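Local atomic coordinates of arylesterase (Agrobacterium tumefaciens, PDB entry 3DCI), a protein that probably hydrolyses ester bonds, as expected of an arylesterase-like member of the SGNH (GDSL) hydrolase family, and carries a bound zinc ion. Residues L27-S32 / A89-V94; G36-P39 / R44-V47; P52-A57 / A214-G219; H66-G71 / S97-L102. All blocks are in the same frame, centred on the assembly; numbering follows the deposited sequence.

Interaction 1 (L27-S32 / A89-V94); sequences LAFGDS and ARALEV. With ACY (acetic acid), chain M.
Leu-92, on helix 88-99, lays one methyl group over the face of the Phe-29 ring, which projects from strand 24-30. Leu-92 CB sits against the far end of the ring, 3.8 Å from Phe-29 CZ. CG stands anti to the backbone N (chi1 178°), which carries the branch back over the ring. Leu-92 CD1 ends 4.1 Å from the Phe-29 ring centroid and only 6° off the ring normal, a CH-pi contact. The same methyl also meets Leu-27, two residues earlier on the strand and on the same side of it, with Leu-27 CD2 3.9 Å from Leu-92 CD1. The ring end lies on the helix backbone, Phe-29 CZ being 3.5 Å from Leu-92 N, and separately meets the Ala-91 methyl, with Phe-29 CZ 4.0 Å from Ala-91 CB.

Strand and helix segments run nearly antiparallel, at 165°, as expected where a helix of an alpha/beta/alpha sandwich returns across a parallel sheet. Beyond the strand, Ser-32 fits the family's nucleophile position in a probable triad with Asp-206 and His-209. Its backbone N-H bonds to ACY O (Ser-32 N to ACY O 2.9 Å) of an acetic acid probably from the crystallisation liquor; Gly-72 N, Asn-112 ND2 and His-209 NE2 bond to it too, consistent with an SGNH oxyanion hole. Between strand and helix the side-chain contacts are carbon to carbon, so shape and dispersion probably hold Leu-27 and Phe-29 there.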
loop_
_atom_site.group_PDB
_atom_site.type_symbol
_atom_site.label_atom_id
_atom_site.label_comp_id
_atom_site.label_asym_id
_atom_site.label_seq_id
_atom_site.Cartn_x
_atom_site.Cartn_y
_atom_site.Cartn_z
ATOM N N LEU A 27 -5.507 16.740 21.066
ATOM C CA LEU A 27 -4.616 15.733 20.496
ATOM C C LEU A 27 -3.227 16.332 20.337
ATOM O O LEU A 27 -3.060 17.385 19.722
ATOM C CB LEU A 27 -5.156 15.231 19.155
ATOM C CG LEU A 27 -4.259 14.302 18.335
ATOM C CD1 LEU A 27 -4.024 12.980 19.083
ATOM C CD2 LEU A 27 -4.878 14.065 16.949
ATOM N N ALA A 28 -2.239 15.671 20.921
ATOM C CA ALA A 28 -0.833 16.078 20.844
ATOM C C ALA A 28 -0.101 15.131 19.909
ATOM O O ALA A 28 0.360 14.059 20.315
ATOM C CB ALA A 28 -0.189 16.079 22.217
ATOM N N PHE A 29 0.055 15.561 18.666
ATOM C CA PHE A 29 0.494 14.703 17.576
ATOM C C PHE A 29 1.907 15.067 17.131
ATOM O O PHE A 29 2.164 16.191 16.707
ATOM C CB PHE A 29 -0.511 14.857 16.401
ATOM C CG PHE A 29 -0.364 13.797 15.328
ATOM C CD1 PHE A 29 -0.837 12.495 15.544
ATOM C CD2 PHE A 29 0.209 14.100 14.100
ATOM C CE1 PHE A 29 -0.705 11.517 14.598
ATOM C CE2 PHE A 29 0.331 13.130 13.115
ATOM C CZ PHE A 29 -0.118 11.828 13.357
ATOM N N GLY A 30 2.835 14.119 17.207
ATOM C CA GLY A 30 4.218 14.423 16.876
ATOM C C GLY A 30 5.092 13.222 16.660
ATOM O O GLY A 30 4.612 12.135 16.405
ATOM N N ASP A 31 6.389 13.447 16.775
ATOM C CA ASP A 31 7.387 12.419 16.527
ATOM C C ASP A 31 8.112 12.053 17.827
ATOM O O ASP A 31 7.512 12.144 18.885
ATOM C CB ASP A 31 8.310 12.845 15.384
ATOM C CG ASP A 31 9.002 14.155 15.638
ATOM O OD1 ASP A 31 9.209 14.501 16.838
ATOM O OD2 ASP A 31 9.324 14.872 14.625
ATOM N N SER A 32 9.366 11.618 17.775
ATOM C CA SER A 32 10.066 11.261 19.013
ATOM C C SER A 32 10.267 12.448 19.986
ATOM O O SER A 32 10.446 12.230 21.188
ATOM C CB SER A 32 11.395 10.534 18.731
ATOM O OG SER A 32 12.415 11.463 18.500
ATOM N N ALA A 89 0.163 11.475 7.980
ATOM C CA ALA A 89 -1.198 11.714 7.522
ATOM C C ALA A 89 -2.124 10.505 7.773
ATOM O O ALA A 89 -3.286 10.670 8.164
ATOM C CB ALA A 89 -1.174 12.113 6.053
ATOM N N ARG A 90 -1.608 9.290 7.542
ATOM C CA ARG A 90 -2.397 8.074 7.754
ATOM C C ARG A 90 -2.691 7.898 9.237
ATOM O O ARG A 90 -3.808 7.575 9.625
ATOM C CB ARG A 90 -1.648 6.830 7.240
ATOM C CG ARG A 90 -2.228 6.186 5.981
ATOM C CD ARG A 90 -2.042 7.004 4.731
ATOM N NE ARG A 90 -3.005 8.106 4.632
ATOM C CZ ARG A 90 -2.831 9.214 3.893
ATOM N NH1 ARG A 90 -1.725 9.393 3.160
ATOM N NH2 ARG A 90 -3.770 10.158 3.915
ATOM N N ALA A 91 -1.671 8.110 10.056
ATOM C CA ALA A 91 -1.813 7.997 11.502
ATOM C C ALA A 91 -2.665 9.111 12.083
ATOM O O ALA A 91 -3.316 8.899 13.115
ATOM C CB ALA A 91 -0.439 8.002 12.190
ATOM N N LEU A 92 -2.621 10.306 11.477
ATOM C CA LEU A 92 -3.436 11.416 11.946
ATOM C C LEU A 92 -4.897 11.093 11.774
ATOM O O LEU A 92 -5.690 11.317 12.687
ATOM C CB LEU A 92 -3.108 12.731 11.239
ATOM C CG LEU A 92 -3.955 13.945 11.652
ATOM C CD1 LEU A 92 -3.886 14.161 13.163
ATOM C CD2 LEU A 92 -3.527 15.177 10.879
ATOM N N GLU A 93 -5.252 10.512 10.629
ATOM C CA GLU A 93 -6.621 10.080 10.394
ATOM C C GLU A 93 -7.096 9.089 11.467
ATOM O O GLU A 93 -8.215 9.184 11.943
ATOM C CB GLU A 93 -6.747 9.444 9.007
ATOM C CG GLU A 93 -6.624 10.442 7.882
ATOM C CD GLU A 93 -6.513 9.811 6.509
ATOM O OE1 GLU A 93 -6.373 8.554 6.376
ATOM O OE2 GLU A 93 -6.562 10.610 5.539
ATOM N N VAL A 94 -6.254 8.130 11.828
ATOM C CA VAL A 94 -6.600 7.162 12.882
ATOM C C VAL A 94 -6.747 7.845 14.252
ATOM O O VAL A 94 -7.665 7.534 15.035
ATOM C CB VAL A 94 -5.520 6.069 12.972
ATOM C CG1 VAL A 94 -5.653 5.196 14.252
ATOM C CG2 VAL A 94 -5.512 5.209 11.695
HETATM C C ACY M . 12.395 11.765 15.703
HETATM O O ACY M . 11.271 11.277 15.582
HETATM O OXT ACY M . 13.400 11.049 15.879
HETATM C CH3 ACY M . 12.597 13.267 15.629
#

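Interaction 2 (G36-P39 / R44-V47); sequences GADP and RHPV
With CG anti to the carbonyl carbon and beside the backbone N (chi1 -68°), His-45 lays its ring alongside segment 36-39, while Asp-38, its CG anti to the backbone N (chi1 -177°), sends its carboxylate past the imidazole at about a right angle. The ring follows the backbone from Gly-36 to Asp-38: His-45 CD2 comes 3.4 Å from Gly-36 O, His-45 NE2 is 3.5 Å from Ala-37 O, and His-45 CE1 lies 3.7 Å from Asp-38 CA. Asp-38 N stands over one ring face, displaced toward the rim.

The backbones are joined through a single beta bridge between Ala-37 and Arg-44. His-45 N donates to Gly-36 O over 2.7 Å, nearly straight at 163° and in the carbonyl plane, and the CA-H of Arg-44 approaches this same oxygen. The bridge pins together two parts of the long loop that follows the helix beginning at Ser-32, the likely nucleophile of this SGNH hydrolase. Gly-36 leaves helix 32-35 with positive phi, a conformation that suits glycine.

Both ring nitrogens of His-45 have partners: His-45 ND1 lies 2.8 Å from a water oxygen at the ring edge, and NE2 is hydrogen-bonded to Leu-210 O. That water also gives a weak bond to Asp-38 OD1, whereas Asp-38 OD2 accepts from Thr-41 N. The extended side chain of Arg-44 passes Gly-36 O, with Arg-44 CG 3.8 Å from it, and its NE bonds to Trp-35 O.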
loop_
_atom_site.group_PDB
_atom_site.type_symbol
_atom_site.label_atom_id
_atom_site.label_comp_id
_atom_site.label_asym_id
_atom_site.label_seq_id
_atom_site.Cartn_x
_atom_site.Cartn_y
_atom_site.Cartn_z
ATOM N N GLY A 36 9.148 11.737 23.560
ATOM C CA GLY A 36 10.097 12.105 24.612
ATOM C C GLY A 36 11.347 11.238 24.575
ATOM O O GLY A 36 11.646 10.569 25.544
ATOM N N ALA A 37 12.088 11.235 23.467
ATOM C CA ALA A 37 13.295 10.403 23.398
ATOM C C ALA A 37 14.479 11.134 24.039
ATOM O O ALA A 37 14.740 12.311 23.735
ATOM C CB ALA A 37 13.627 9.998 21.976
ATOM N N ASP A 38 15.176 10.440 24.922
ATOM C CA ASP A 38 16.429 10.933 25.467
ATOM C C ASP A 38 17.508 11.009 24.376
ATOM O O ASP A 38 17.728 10.035 23.650
ATOM C CB ASP A 38 16.911 9.989 26.546
ATOM C CG ASP A 38 18.182 10.467 27.210
ATOM O OD1 ASP A 38 18.070 11.318 28.099
ATOM O OD2 ASP A 38 19.277 9.971 26.859
ATOM N N PRO A 39 18.211 12.157 24.270
ATOM C CA PRO A 39 19.243 12.303 23.223
ATOM C C PRO A 39 20.361 11.244 23.293
ATOM O O PRO A 39 20.807 10.767 22.251
ATOM C CB PRO A 39 19.801 13.710 23.479
ATOM C CG PRO A 39 18.652 14.432 24.181
ATOM C CD PRO A 39 18.073 13.386 25.074
ATOM N N ARG A 44 12.691 6.582 26.770
ATOM C CA ARG A 44 11.681 7.620 27.009
ATOM C C ARG A 44 11.945 8.472 28.265
ATOM O O ARG A 44 12.320 7.946 29.323
ATOM C CB ARG A 44 10.297 6.970 27.093
ATOM C CG ARG A 44 9.204 7.871 26.670
ATOM C CD ARG A 44 7.887 7.170 26.658
ATOM N NE ARG A 44 6.864 8.045 26.108
ATOM C CZ ARG A 44 5.576 7.756 26.021
ATOM N NH1 ARG A 44 5.115 6.607 26.459
ATOM N NH2 ARG A 44 4.744 8.663 25.518
ATOM N N HIS A 45 11.753 9.787 28.157
ATOM C CA HIS A 45 11.802 10.663 29.334
ATOM C C HIS A 45 10.710 10.266 30.293
ATOM O O HIS A 45 9.642 9.849 29.849
ATOM C CB HIS A 45 11.531 12.128 28.983
ATOM C CG HIS A 45 12.603 12.769 28.171
ATOM N ND1 HIS A 45 13.938 12.709 28.513
ATOM C CD2 HIS A 45 12.532 13.524 27.053
ATOM C CE1 HIS A 45 14.645 13.378 27.620
ATOM N NE2 HIS A 45 13.815 13.882 26.723
ATOM N N PRO A 46 10.931 10.473 31.592
ATOM C CA PRO A 46 9.881 10.302 32.604
ATOM C C PRO A 46 8.610 11.079 32.219
ATOM O O PRO A 46 8.702 12.181 31.662
ATOM C CB PRO A 46 10.482 10.938 33.854
ATOM C CG PRO A 46 11.933 10.953 33.652
ATOM C CD PRO A 46 12.199 10.947 32.176
ATOM N N VAL A 47 7.445 10.536 32.540
ATOM C CA VAL A 47 6.183 11.134 32.078
ATOM C C VAL A 47 6.054 12.603 32.511
ATOM O O VAL A 47 5.566 13.434 31.749
ATOM C CB VAL A 47 4.944 10.300 32.523
ATOM C CG1 VAL A 47 4.804 10.272 34.044
ATOM C CG2 VAL A 47 3.698 10.837 31.878
HETATM O O HOH W 1 15.522 11.189 30.318
#

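Interaction 3 (P52-A57 / A214-G219); sequences PDVLEA and ATAAIG
Gly-219 and Val-54 lose more surface than any other residues where helix 51-59 meets helix 212-229, and Ala-216 and Leu-55 fill in beside them. The segment axes approach to 7.8 Å at a crossing angle of -41°, a close approach explained by the small residues on one partner, and the buried area sums to a modest 186 Å². Leu-55 and Gly-219 have the nearest alpha carbons, 4.4 Å apart. With no side chain on Gly-219, Val-54 CB can come 4.1 Å from Gly-219 CA, and the bare glycine backbone forms the floor on which Val-54 rests.

The two methyls of Val-54 divide the work. CG1, anti to the backbone N (chi1 173°), spans two residues of the helix backbone, with Val-54 CG1 3.5 Å from Ala-216 O and 3.8 Å from Gly-219 C. The other branch stays at the alanine: Val-54 CG2 lies 4.1 Å from Ala-216 CB.

Leu-55 enters alongside, Leu-55 CD1 coming 3.6 Å from Gly-219 O in van der Waals contact with a carbonyl. It reaches onward along helix 212-229, touching Leu-222, Ala-223 and Val-226.

The pair belongs to a helix layer of the alpha/beta/alpha sandwich. Thr-215 of helix 212-229 touches the loop residues His-45 and Leu-210, while helix 51-59 lies over the edge strand 63-69, where Pro-52 packs on Val-65 and Pro-67 and Glu-56 OE2 accepts from Val-65 N.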
loop_
_atom_site.group_PDB
_atom_site.type_symbol
_atom_site.label_atom_id
_atom_site.label_comp_id
_atom_site.label_asym_id
_atom_site.label_seq_id
_atom_site.Cartn_x
_atom_site.Cartn_y
_atom_site.Cartn_z
ATOM N N PRO A 52 3.361 16.659 26.225
ATOM C CA PRO A 52 1.907 16.510 26.361
ATOM C C PRO A 52 1.395 16.353 27.800
ATOM O O PRO A 52 0.401 16.987 28.141
ATOM C CB PRO A 52 1.579 15.272 25.499
ATOM C CG PRO A 52 2.728 15.159 24.548
ATOM C CD PRO A 52 3.925 15.628 25.332
ATOM N N ASP A 53 2.063 15.547 28.628
ATOM C CA ASP A 53 1.714 15.415 30.057
ATOM C C ASP A 53 1.913 16.700 30.850
ATOM O O ASP A 53 1.116 17.023 31.751
ATOM C CB ASP A 53 2.565 14.337 30.738
ATOM C CG ASP A 53 2.050 13.976 32.137
ATOM O OD1 ASP A 53 1.060 13.198 32.196
ATOM O OD2 ASP A 53 2.607 14.468 33.178
ATOM N N VAL A 54 3.011 17.399 30.575
ATOM C CA VAL A 54 3.278 18.709 31.185
ATOM C C VAL A 54 2.186 19.702 30.808
ATOM O O VAL A 54 1.605 20.332 31.671
ATOM C CB VAL A 54 4.663 19.274 30.774
ATOM C CG1 VAL A 54 4.861 20.717 31.263
ATOM C CG2 VAL A 54 5.786 18.391 31.317
ATOM N N LEU A 55 1.879 19.810 29.517
ATOM C CA LEU A 55 0.810 20.697 29.055
ATOM C C LEU A 55 -0.513 20.409 29.787
ATOM O O LEU A 55 -1.181 21.336 30.258
ATOM C CB LEU A 55 0.630 20.580 27.516
ATOM C CG LEU A 55 -0.516 21.401 26.924
ATOM C CD1 LEU A 55 -0.270 22.908 27.155
ATOM C CD2 LEU A 55 -0.700 21.068 25.437
ATOM N N GLU A 56 -0.881 19.132 29.894
ATOM C CA GLU A 56 -2.103 18.748 30.597
ATOM C C GLU A 56 -2.089 19.158 32.065
ATOM O O GLU A 56 -3.064 19.704 32.572
ATOM C CB GLU A 56 -2.334 17.235 30.503
ATOM C CG GLU A 56 -3.662 16.761 31.128
ATOM C CD GLU A 56 -3.866 15.262 30.955
ATOM O OE1 GLU A 56 -3.468 14.520 31.876
ATOM O OE2 GLU A 56 -4.375 14.820 29.895
ATOM N N ALA A 57 -0.996 18.868 32.754
ATOM C CA ALA A 57 -0.834 19.288 34.160
ATOM C C ALA A 57 -0.932 20.817 34.311
ATOM O O ALA A 57 -1.553 21.314 35.238
ATOM C CB ALA A 57 0.498 18.786 34.710
ATOM N N ALA A 214 14.289 20.709 28.354
ATOM C CA ALA A 214 13.845 21.403 27.160
ATOM C C ALA A 214 12.467 20.873 26.743
ATOM O O ALA A 214 11.620 21.626 26.234
ATOM C CB ALA A 214 14.851 21.184 26.057
ATOM N N THR A 215 12.252 19.573 26.960
ATOM C CA THR A 215 10.986 18.955 26.654
ATOM C C THR A 215 9.864 19.542 27.535
ATOM O O THR A 215 8.802 19.953 27.029
ATOM C CB THR A 215 11.063 17.405 26.720
ATOM O OG1 THR A 215 12.140 16.953 25.879
ATOM C CG2 THR A 215 9.752 16.777 26.173
ATOM N N ALA A 216 10.111 19.607 28.831
ATOM C CA ALA A 216 9.136 20.144 29.768
ATOM C C ALA A 216 8.876 21.634 29.531
ATOM O O ALA A 216 7.749 22.093 29.728
ATOM C CB ALA A 216 9.597 19.908 31.203
ATOM N N ALA A 217 9.907 22.384 29.108
ATOM C CA ALA A 217 9.740 23.815 28.807
ATOM C C ALA A 217 8.792 24.032 27.610
ATOM O O ALA A 217 8.077 25.034 27.549
ATOM C CB ALA A 217 11.074 24.485 28.576
ATOM N N ILE A 218 8.749 23.080 26.682
ATOM C CA ILE A 218 7.793 23.157 25.586
ATOM C C ILE A 218 6.359 22.987 26.101
ATOM O O ILE A 218 5.459 23.757 25.721
ATOM C CB ILE A 218 8.114 22.141 24.459
ATOM C CG1 ILE A 218 9.421 22.534 23.764
ATOM C CG2 ILE A 218 6.963 22.049 23.428
ATOM C CD1 ILE A 218 9.904 21.511 22.738
ATOM N N GLY A 219 6.134 21.996 26.956
ATOM C CA GLY A 219 4.789 21.778 27.488
ATOM C C GLY A 219 4.310 22.976 28.303
ATOM O O GLY A 219 3.157 23.365 28.221
#

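Interaction 4 (H66-G71 / S97-L102); sequences HPEGLG and SCHMPL
The backbones of strand 63-69 and the end of helix 88-99 stay well apart, their nearest alpha carbons, those of His-66 and His-99, being 7.9 Å from each other, so side chains bridge the interval. The strand is an edge of the parallel sheet in the alpha/beta/alpha fold of the SGNH hydrolases.

His-66 and His-99 form an offset stack, with ring centroids 4.5 Å apart and planes inclined by 15°. The offset is plain from the atoms: His-99 ND1 lies over the centre of the His-66 ring, 3.8 Å from His-66 CG, while His-66 CB sits over the centre of the His-99 ring. Cys-98 CB lies over the opposite face of that ring. Leu-102 CD2 borders the edge of the His-66 ring.

Glu-68 bends at chi2 (-69°) to set its carboxylate at the His-99 edge. His-99 NE2 donates to Glu-68 OE2 over 2.8 Å, but the angle at hydrogen is only 139°; the oxygen is approached on its anti side and lies tilted from the ring plane. The pair faces its counterpart in the second subunit, and weak bonds run both ways, from each His-99 NE2 to Glu-68 OE1 of the other chain; sharing of the NE2 hydrogen is consistent with the bent angle. The two Glu-68 OE2 atoms also lie close, which would probably raise their affinity for a proton.

One water links the two segments, lying 2.9 Å from His-66 NE2 and donating to His-99 O, 2.7 Å away.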
loop_
_atom_site.group_PDB
_atom_site.type_symbol
_atom_site.label_atom_id
_atom_site.label_comp_id
_atom_site.label_asym_id
_atom_site.label_seq_id
_atom_site.Cartn_x
_atom_site.Cartn_y
_atom_site.Cartn_z
ATOM N N HIS A 66 -4.222 13.943 24.733
ATOM C CA HIS A 66 -3.931 12.601 24.246
ATOM C C HIS A 66 -2.594 12.596 23.515
ATOM O O HIS A 66 -2.482 13.140 22.416
ATOM C CB HIS A 66 -5.032 12.102 23.305
ATOM C CG HIS A 66 -6.404 12.195 23.899
ATOM N ND1 HIS A 66 -6.809 11.406 24.955
ATOM C CD2 HIS A 66 -7.457 13.001 23.601
ATOM C CE1 HIS A 66 -8.055 11.713 25.279
ATOM N NE2 HIS A 66 -8.472 12.673 24.473
ATOM N N PRO A 67 -1.580 11.978 24.122
ATOM C CA PRO A 67 -0.249 11.927 23.503
ATOM C C PRO A 67 -0.171 10.925 22.344
ATOM O O PRO A 67 -0.563 9.772 22.483
ATOM C CB PRO A 67 0.648 11.541 24.661
ATOM C CG PRO A 67 -0.220 10.846 25.612
ATOM C CD PRO A 67 -1.609 11.296 25.423
ATOM N N GLU A 68 0.305 11.377 21.193
ATOM C CA GLU A 68 0.488 10.505 20.030
ATOM C C GLU A 68 1.799 10.897 19.362
ATOM O O GLU A 68 1.817 11.485 18.277
ATOM C CB GLU A 68 -0.698 10.611 19.070
ATOM C CG GLU A 68 -2.074 10.228 19.644
ATOM C CD GLU A 68 -2.270 8.757 19.971
ATOM O OE1 GLU A 68 -1.397 7.901 19.664
ATOM O OE2 GLU A 68 -3.349 8.421 20.544
ATOM N N GLY A 69 2.890 10.585 20.060
ATOM C CA GLY A 69 4.242 10.842 19.603
ATOM C C GLY A 69 4.928 9.567 19.148
ATOM O O GLY A 69 5.195 8.682 19.970
ATOM N N LEU A 70 5.251 9.492 17.853
ATOM C CA LEU A 70 5.847 8.289 17.272
ATOM C C LEU A 70 7.243 8.583 16.699
ATOM O O LEU A 70 7.381 9.390 15.768
ATOM C CB LEU A 70 4.950 7.740 16.162
ATOM C CG LEU A 70 5.503 6.483 15.456
ATOM C CD1 LEU A 70 4.457 5.384 15.420
ATOM C CD2 LEU A 70 6.049 6.822 14.046
ATOM N N GLY A 71 8.249 7.874 17.205
ATOM C CA GLY A 71 9.625 8.017 16.713
ATOM C C GLY A 71 9.750 7.779 15.214
ATOM O O GLY A 71 9.310 6.743 14.696
ATOM N N SER A 97 -10.010 9.732 14.421
ATOM C CA SER A 97 -11.147 8.847 14.656
ATOM C C SER A 97 -11.164 8.284 16.090
ATOM O O SER A 97 -12.215 8.157 16.702
ATOM C CB SER A 97 -11.144 7.706 13.666
ATOM O OG SER A 97 -12.166 6.767 13.967
ATOM N N CYS A 98 -10.000 7.943 16.620
ATOM C CA CYS A 98 -9.933 7.345 17.941
ATOM C C CYS A 98 -10.334 8.338 19.036
ATOM O O CYS A 98 -10.864 7.942 20.080
ATOM C CB CYS A 98 -8.536 6.835 18.236
ATOM S SG CYS A 98 -8.192 5.245 17.451
ATOM N N HIS A 99 -10.050 9.610 18.803
ATOM C CA HIS A 99 -10.156 10.589 19.882
ATOM C C HIS A 99 -11.202 11.662 19.662
ATOM O O HIS A 99 -11.491 12.415 20.571
ATOM C CB HIS A 99 -8.788 11.202 20.157
ATOM C CG HIS A 99 -7.770 10.188 20.556
ATOM N ND1 HIS A 99 -7.894 9.437 21.705
ATOM C CD2 HIS A 99 -6.663 9.731 19.922
ATOM C CE1 HIS A 99 -6.887 8.583 21.776
ATOM N NE2 HIS A 99 -6.131 8.736 20.706
HETATM N N MSE A 100 -11.775 11.735 18.474
HETATM C CA MSE A 100 -12.917 12.625 18.263
HETATM C C MSE A 100 -14.061 12.332 19.238
HETATM O O MSE A 100 -14.250 11.191 19.642
HETATM C CB MSE A 100 -13.447 12.502 16.842
HETATM C CG MSE A 100 -14.076 11.162 16.508
HETATM SE SE MSE A 100 -14.484 11.084 14.616
HETATM C CE MSE A 100 -15.224 9.292 14.488
ATOM N N PRO A 101 -14.844 13.353 19.597
ATOM C CA PRO A 101 -14.674 14.755 19.243
ATOM C C PRO A 101 -13.514 15.455 19.978
ATOM O O PRO A 101 -13.309 15.278 21.176
ATOM C CB PRO A 101 -16.029 15.374 19.597
ATOM C CG PRO A 101 -16.507 14.591 20.761
ATOM C CD PRO A 101 -16.075 13.142 20.384
ATOM N N LEU A 102 -12.775 16.257 19.230
ATOM C CA LEU A 102 -11.586 16.938 19.714
ATOM C C LEU A 102 -11.811 18.450 19.619
ATOM O O LEU A 102 -12.386 18.945 18.652
ATOM C CB LEU A 102 -10.405 16.555 18.851
ATOM C CG LEU A 102 -9.768 15.205 19.146
ATOM C CD1 LEU A 102 -8.981 14.765 17.916
ATOM C CD2 LEU A 102 -8.914 15.301 20.444
HETATM O O HOH W 2 -11.018 13.142 23.097
#

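Overall arrangement
Interactions 1 and 4 are close neighbours, their centres 6 Å apart: both use helix 88-99 and adjoining strands 24-30 and 63-69, which are tied by Ala-28 O to Glu-68 N at 2.8 Å. Interaction 3 lies about 16 Å from interaction 4 between centres, joined to it through Pro-52 and Pro-67, and pairs helices 51-59 and 212-229. Interaction 2, in the loop between helices 32-35 and 51-59, is about 12 Å from interaction 3 and comes before it along the chain. The segments of interactions 1 and 4 alternate in sequence, as do those of 1 and 3. Interactions 1 and 2 lie by the probable catalytic serine; interaction 3 joins two helices beside the sheet, and interaction 4 ties a helix to its edge and meets the second subunit.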